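Local coordinates for cyclin-dependent kinase inhibitor 3 (Homo sapiens, PDB 1FPZ), which dephosphorylates phosphotyrosine, phosphoserine and phosphothreonine in proteins, including the activating phosphothreonine of the cell-cycle kinase CDK2, in a cyclin-dependent manner, at residues L43-L48 against L149-L154; R58-D63 against L93-Q98. The protein carries 1 engineered substitution. All blocks are in the same frame, centred on the assembly; numbering follows the deposited sequence.

Contact 1: L43-L48 against L149-L154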
loop_
_atom_site.group_PDB
_atom_site.type_symbol
_atom_site.label_atom_id
_atom_site.label_comp_id
_atom_site.label_asym_id
_atom_site.label_seq_id
_atom_site.Cartn_x
_atom_site.Cartn_y
_atom_site.Cartn_z
ATOM N N LEU A 43 -0.329 9.101 4.448
ATOM C CA LEU A 43 -0.635 7.716 4.146
ATOM C C LEU A 43 0.497 6.844 4.664
ATOM O O LEU A 43 1.667 7.104 4.371
ATOM C CB LEU A 43 -0.769 7.535 2.637
ATOM C CG LEU A 43 -1.021 6.097 2.166
ATOM C CD1 LEU A 43 -2.286 5.520 2.784
ATOM C CD2 LEU A 43 -1.139 6.135 0.664
ATOM N N GLY A 44 0.165 5.809 5.425
ATOM C CA GLY A 44 1.206 4.925 5.941
ATOM C C GLY A 44 1.544 3.712 5.082
ATOM O O GLY A 44 0.665 3.120 4.474
ATOM N N LEU A 45 2.828 3.350 5.016
ATOM C CA LEU A 45 3.301 2.184 4.257
ATOM C C LEU A 45 4.230 1.358 5.140
ATOM O O LEU A 45 4.886 1.897 6.046
ATOM C CB LEU A 45 4.060 2.580 2.990
ATOM C CG LEU A 45 3.322 2.831 1.665
ATOM C CD1 LEU A 45 2.837 4.273 1.591
ATOM C CD2 LEU A 45 4.262 2.565 0.503
ATOM N N CYS A 46 4.291 0.050 4.883
ATOM C CA CYS A 46 5.137 -0.830 5.687
ATOM C C CYS A 46 5.364 -2.188 5.048
ATOM O O CYS A 46 4.857 -2.474 3.967
ATOM C CB CYS A 46 4.521 -1.039 7.071
ATOM S SG CYS A 46 3.038 -2.089 7.095
ATOM N N ALA A 47 6.156 -3.010 5.729
ATOM C CA ALA A 47 6.449 -4.371 5.291
ATOM C C ALA A 47 5.431 -5.305 5.945
ATOM O O ALA A 47 4.636 -4.886 6.793
ATOM C CB ALA A 47 7.847 -4.767 5.716
ATOM N N LEU A 48 5.473 -6.578 5.575
ATOM C CA LEU A 48 4.532 -7.556 6.105
ATOM C C LEU A 48 4.537 -7.729 7.615
ATOM O O LEU A 48 5.513 -8.174 8.218
ATOM C CB LEU A 48 4.764 -8.905 5.424
ATOM C CG LEU A 48 3.791 -10.034 5.777
ATOM C CD1 LEU A 48 2.347 -9.554 5.728
ATOM C CD2 LEU A 48 4.011 -11.180 4.807
ATOM N N LEU A 149 3.874 1.557 -5.810
ATOM C CA LEU A 149 3.169 1.655 -7.084
ATOM C C LEU A 149 1.767 2.222 -6.833
ATOM O O LEU A 149 1.337 3.165 -7.504
ATOM C CB LEU A 149 3.069 0.268 -7.733
ATOM C CG LEU A 149 2.371 0.090 -9.074
ATOM C CD1 LEU A 149 3.317 0.416 -10.199
ATOM C CD2 LEU A 149 1.923 -1.347 -9.202
ATOM N N VAL A 150 1.067 1.654 -5.855
ATOM C CA VAL A 150 -0.275 2.099 -5.508
ATOM C C VAL A 150 -0.220 3.523 -4.948
ATOM O O VAL A 150 -1.011 4.364 -5.317
ATOM C CB VAL A 150 -0.932 1.147 -4.472
ATOM C CG1 VAL A 150 -2.242 1.715 -3.993
ATOM C CG2 VAL A 150 -1.164 -0.228 -5.098
ATOM N N ALA A 151 0.731 3.794 -4.067
ATOM C CA ALA A 151 0.866 5.128 -3.477
ATOM C C ALA A 151 1.102 6.137 -4.584
ATOM O O ALA A 151 0.448 7.163 -4.633
ATOM C CB ALA A 151 2.033 5.146 -2.509
ATOM N N ALA A 152 2.050 5.840 -5.477
ATOM C CA ALA A 152 2.371 6.749 -6.570
ATOM C C ALA A 152 1.191 6.881 -7.524
ATOM O O ALA A 152 0.973 7.936 -8.122
ATOM C CB ALA A 152 3.588 6.266 -7.286
ATOM N N CYS A 153 0.431 5.809 -7.676
ATOM C CA CYS A 153 -0.752 5.875 -8.520
ATOM C C CYS A 153 -1.775 6.837 -7.896
ATOM O O CYS A 153 -2.420 7.600 -8.600
ATOM C CB CYS A 153 -1.375 4.488 -8.655
ATOM S SG CYS A 153 -0.940 3.653 -10.156
ATOM N N LEU A 154 -1.912 6.787 -6.568
ATOM C CA LEU A 154 -2.868 7.639 -5.843
ATOM C C LEU A 154 -2.501 9.122 -6.024
ATOM O O LEU A 154 -3.378 9.964 -6.110
ATOM C CB LEU A 154 -2.903 7.274 -4.345
ATOM C CG LEU A 154 -3.813 8.144 -3.428
ATOM C CD1 LEU A 154 -5.267 7.724 -3.579
ATOM C CD2 LEU A 154 -3.427 7.994 -1.942
#

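Contact 2: R58-D63 against L93-Q98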
loop_
_atom_site.group_PDB
_atom_site.type_symbol
_atom_site.label_atom_id
_atom_site.label_comp_id
_atom_site.label_asym_id
_atom_site.label_seq_id
_atom_site.Cartn_x
_atom_site.Cartn_y
_atom_site.Cartn_z
ATOM N N ARG A 58 8.574 -12.458 13.300
ATOM C CA ARG A 58 7.676 -11.476 13.898
ATOM C C ARG A 58 6.491 -12.171 14.554
ATOM O O ARG A 58 6.165 -13.303 14.223
ATOM C CB ARG A 58 7.157 -10.520 12.825
ATOM C CG ARG A 58 7.819 -9.158 12.794
ATOM C CD ARG A 58 7.356 -8.274 13.949
ATOM N NE ARG A 58 7.494 -6.861 13.605
ATOM C CZ ARG A 58 8.647 -6.275 13.294
ATOM N NH1 ARG A 58 9.771 -6.976 13.298
ATOM N NH2 ARG A 58 8.674 -4.995 12.934
ATOM N N ASN A 59 5.845 -11.465 15.476
ATOM C CA ASN A 59 4.685 -11.968 16.202
ATOM C C ASN A 59 3.445 -11.308 15.596
ATOM O O ASN A 59 3.140 -10.162 15.916
ATOM C CB ASN A 59 4.829 -11.571 17.668
ATOM C CG ASN A 59 3.660 -12.002 18.500
ATOM O OD1 ASN A 59 3.448 -11.493 19.596
ATOM N ND2 ASN A 59 2.894 -12.957 17.993
ATOM N N VAL A 60 2.724 -12.027 14.741
ATOM C CA VAL A 60 1.561 -11.457 14.067
ATOM C C VAL A 60 0.481 -10.853 14.964
ATOM O O VAL A 60 -0.184 -9.893 14.576
ATOM C CB VAL A 60 0.937 -12.491 13.138
ATOM C CG1 VAL A 60 0.056 -11.812 12.119
ATOM C CG2 VAL A 60 2.034 -13.267 12.454
ATOM N N GLN A 61 0.312 -11.398 16.162
ATOM C CA GLN A 61 -0.699 -10.874 17.075
ATOM C C GLN A 61 -0.250 -9.579 17.740
ATOM O O GLN A 61 -1.035 -8.644 17.885
ATOM C CB GLN A 61 -1.002 -11.883 18.167
ATOM C CG GLN A 61 -1.159 -13.289 17.677
ATOM C CD GLN A 61 -1.182 -14.239 18.824
ATOM O OE1 GLN A 61 -0.228 -14.307 19.611
ATOM N NE2 GLN A 61 -2.277 -14.977 18.952
ATOM N N LYS A 62 1.006 -9.530 18.170
ATOM C CA LYS A 62 1.520 -8.325 18.803
ATOM C C LYS A 62 1.517 -7.166 17.812
ATOM O O LYS A 62 1.115 -6.055 18.160
ATOM C CB LYS A 62 2.948 -8.513 19.300
ATOM C CG LYS A 62 3.513 -7.232 19.918
ATOM C CD LYS A 62 5.024 -7.164 19.816
ATOM C CE LYS A 62 5.518 -5.782 20.210
ATOM N NZ LYS A 62 6.856 -5.489 19.645
ATOM N N ASP A 63 1.982 -7.428 16.589
ATOM C CA ASP A 63 2.034 -6.414 15.527
ATOM C C ASP A 63 0.670 -5.833 15.278
ATOM O O ASP A 63 0.508 -4.617 15.207
ATOM C CB ASP A 63 2.528 -7.013 14.221
ATOM C CG ASP A 63 3.952 -7.480 14.305
ATOM O OD1 ASP A 63 4.311 -8.107 15.327
ATOM O OD2 ASP A 63 4.715 -7.232 13.349
ATOM N N LEU A 93 -5.496 -11.519 7.455
ATOM C CA LEU A 93 -6.749 -10.813 7.226
ATOM C C LEU A 93 -7.708 -11.032 8.396
ATOM O O LEU A 93 -8.356 -10.096 8.872
ATOM C CB LEU A 93 -7.383 -11.301 5.925
ATOM C CG LEU A 93 -6.626 -11.159 4.600
ATOM C CD1 LEU A 93 -6.244 -9.714 4.359
ATOM C CD2 LEU A 93 -5.412 -12.017 4.612
ATOM N N ASP A 94 -7.782 -12.283 8.854
ATOM C CA ASP A 94 -8.642 -12.667 9.973
ATOM C C ASP A 94 -8.304 -11.812 11.195
ATOM O O ASP A 94 -9.153 -11.129 11.777
ATOM C CB ASP A 94 -8.399 -14.130 10.403
ATOM C CG ASP A 94 -8.661 -15.156 9.305
ATOM O OD1 ASP A 94 -8.645 -16.362 9.654
ATOM O OD2 ASP A 94 -8.871 -14.790 8.121
ATOM N N LEU A 95 -7.042 -11.902 11.600
ATOM C CA LEU A 95 -6.556 -11.174 12.761
ATOM C C LEU A 95 -6.829 -9.685 12.761
ATOM O O LEU A 95 -7.209 -9.131 13.795
ATOM C CB LEU A 95 -5.057 -11.400 12.951
ATOM C CG LEU A 95 -4.681 -12.803 13.437
ATOM C CD1 LEU A 95 -3.223 -12.834 13.880
ATOM C CD2 LEU A 95 -5.583 -13.195 14.604
ATOM N N TYR A 96 -6.633 -9.033 11.616
ATOM C CA TYR A 96 -6.867 -7.597 11.504
ATOM C C TYR A 96 -8.309 -7.245 11.825
ATOM O O TYR A 96 -8.587 -6.259 12.509
ATOM C CB TYR A 96 -6.598 -7.085 10.075
ATOM C CG TYR A 96 -5.162 -7.003 9.618
ATOM C CD1 TYR A 96 -4.861 -6.557 8.331
ATOM C CD2 TYR A 96 -4.108 -7.340 10.455
ATOM C CE1 TYR A 96 -3.551 -6.442 7.891
ATOM C CE2 TYR A 96 -2.799 -7.230 10.027
ATOM C CZ TYR A 96 -2.526 -6.777 8.744
ATOM O OH TYR A 96 -1.235 -6.647 8.322
ATOM N N GLN A 97 -9.232 -8.025 11.278
ATOM C CA GLN A 97 -10.638 -7.758 11.485
ATOM C C GLN A 97 -11.060 -8.110 12.908
ATOM O O GLN A 97 -11.922 -7.454 13.490
ATOM C CB GLN A 97 -11.445 -8.517 10.448
ATOM C CG GLN A 97 -11.067 -8.125 9.011
ATOM C CD GLN A 97 -11.714 -9.014 7.992
ATOM O OE1 GLN A 97 -11.093 -9.925 7.469
ATOM N NE2 GLN A 97 -12.982 -8.768 7.723
ATOM N N GLN A 98 -10.434 -9.128 13.479
ATOM C CA GLN A 98 -10.750 -9.516 14.845
ATOM C C GLN A 98 -10.412 -8.354 15.761
ATOM O O GLN A 98 -11.003 -8.203 16.828
ATOM C CB GLN A 98 -9.911 -10.710 15.275
ATOM C CG GLN A 98 -10.162 -11.972 14.482
ATOM C CD GLN A 98 -9.456 -13.143 15.099
ATOM O OE1 GLN A 98 -9.475 -13.297 16.314
ATOM N NE2 GLN A 98 -8.832 -13.976 14.275
#

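Contact 1: L43-L48 against L149-L154
L43 and L154 reach toward each other tip to tip, the methyl CD2 of L43 lying 3.9 Å from CD2 of L154. Both side chains leave the backbone in the same way: CG is anti to the backbone N in each (chi1 177° in L43 and in L154), and this extension carries the branched ends from strand to helix. A single methyl from each leucine makes the meeting. The second apolar pair is looser and has a small partner. CD1 of L45 comes to 4.3 Å from CB of A151, and the small side chain of A151 is consistent with the nearest approach of the backbones at this point, where CA of L43 and CA of A151 are 8.2 Å apart. L43 and L45, two residues apart on a strand, point to the same side of the sheet and toward A151 and L154, which lie one helical turn apart.

This is a strand-and-helix layer of the alpha/beta fold of protein-tyrosine phosphatases. Strand 136-139 leads into the CX5R phosphate-binding loop, which begins at S140, an engineered residue in the position of the predicted phosphocysteine, and helix 146-158 follows that loop. The side chain of L45 is about 8 Å from that of S140 and also packs on I138.

The helix is bonded within itself, L154 N donating to V150 O at 2.9 Å, whereas strand 42-46 is bonded to its two neighbouring strands, L43 pairing with L32 and G44 with T136 and I138; no backbone bond joins segments 43-48 and 149-154. On other sides of the helix, V150 and L154 pack on L126 of helix 116-131, while L149 and C153 touch L189 of helix 183-189.

Contact 2: R58-D63 against L93-Q98
L95 leans from helix 92-98 against the first turn of helix 60-70, meeting V60 and Q61. Its CB points toward the other helix but is still short of it. From there CG stands anti to the carbonyl carbon (chi1 -71°), and CD1 continues the chain outward, anti to CA (chi2 -168°), so that this one methyl forms the leading end. CD1 lies 3.9 Å from CG1 of V60, the two side chains crossing at about a right angle, and 4.3 Å from CG of Q61, whose aliphatic part supplies the other touch.

These two helices lie beside each other at the phosphatase domain surface, with CA of Q61 and CA of L95 7.3 Å apart. L95 also touches T64 and Y96 packs on I75 and V77, so helix 92-98 bridges helix 60-70 and the sheet. N59 occupies the N-cap position of helix 60-70, and D63 N bonds to N59 O at 3.0 Å. Just before the helix, R58 NE reaches forward to D63 OD2 at 2.8 Å, a salt bridge whose hydrogen bond is weak, its N-H...O angle only 120°. The same D63 oxygen accepts from G50 N, which ties this turn to a neighbouring loop.

In the fold
Contact 1 is buried about 3 Å from the centre of the chain, measured centre to centre, whereas contact 2 sits about 17 Å out, at the surface. They share no helix or strand: contact 1 joins the central sheet to the helix after the phosphate-binding loop, and contact 2 joins two peripheral helices. Both meetings are apolar, but all four residues of the first are buried, while the second includes the stem of an exposed glutamine and has a salt bridge close by. Along the chain, contact 2 is nested inside the loop closed by contact 1. H139 links the two neighbourhoods: C46 and L48 of segment 43-48 touch it, and Y96 OH hydrogen-bonds weakly to its NE2.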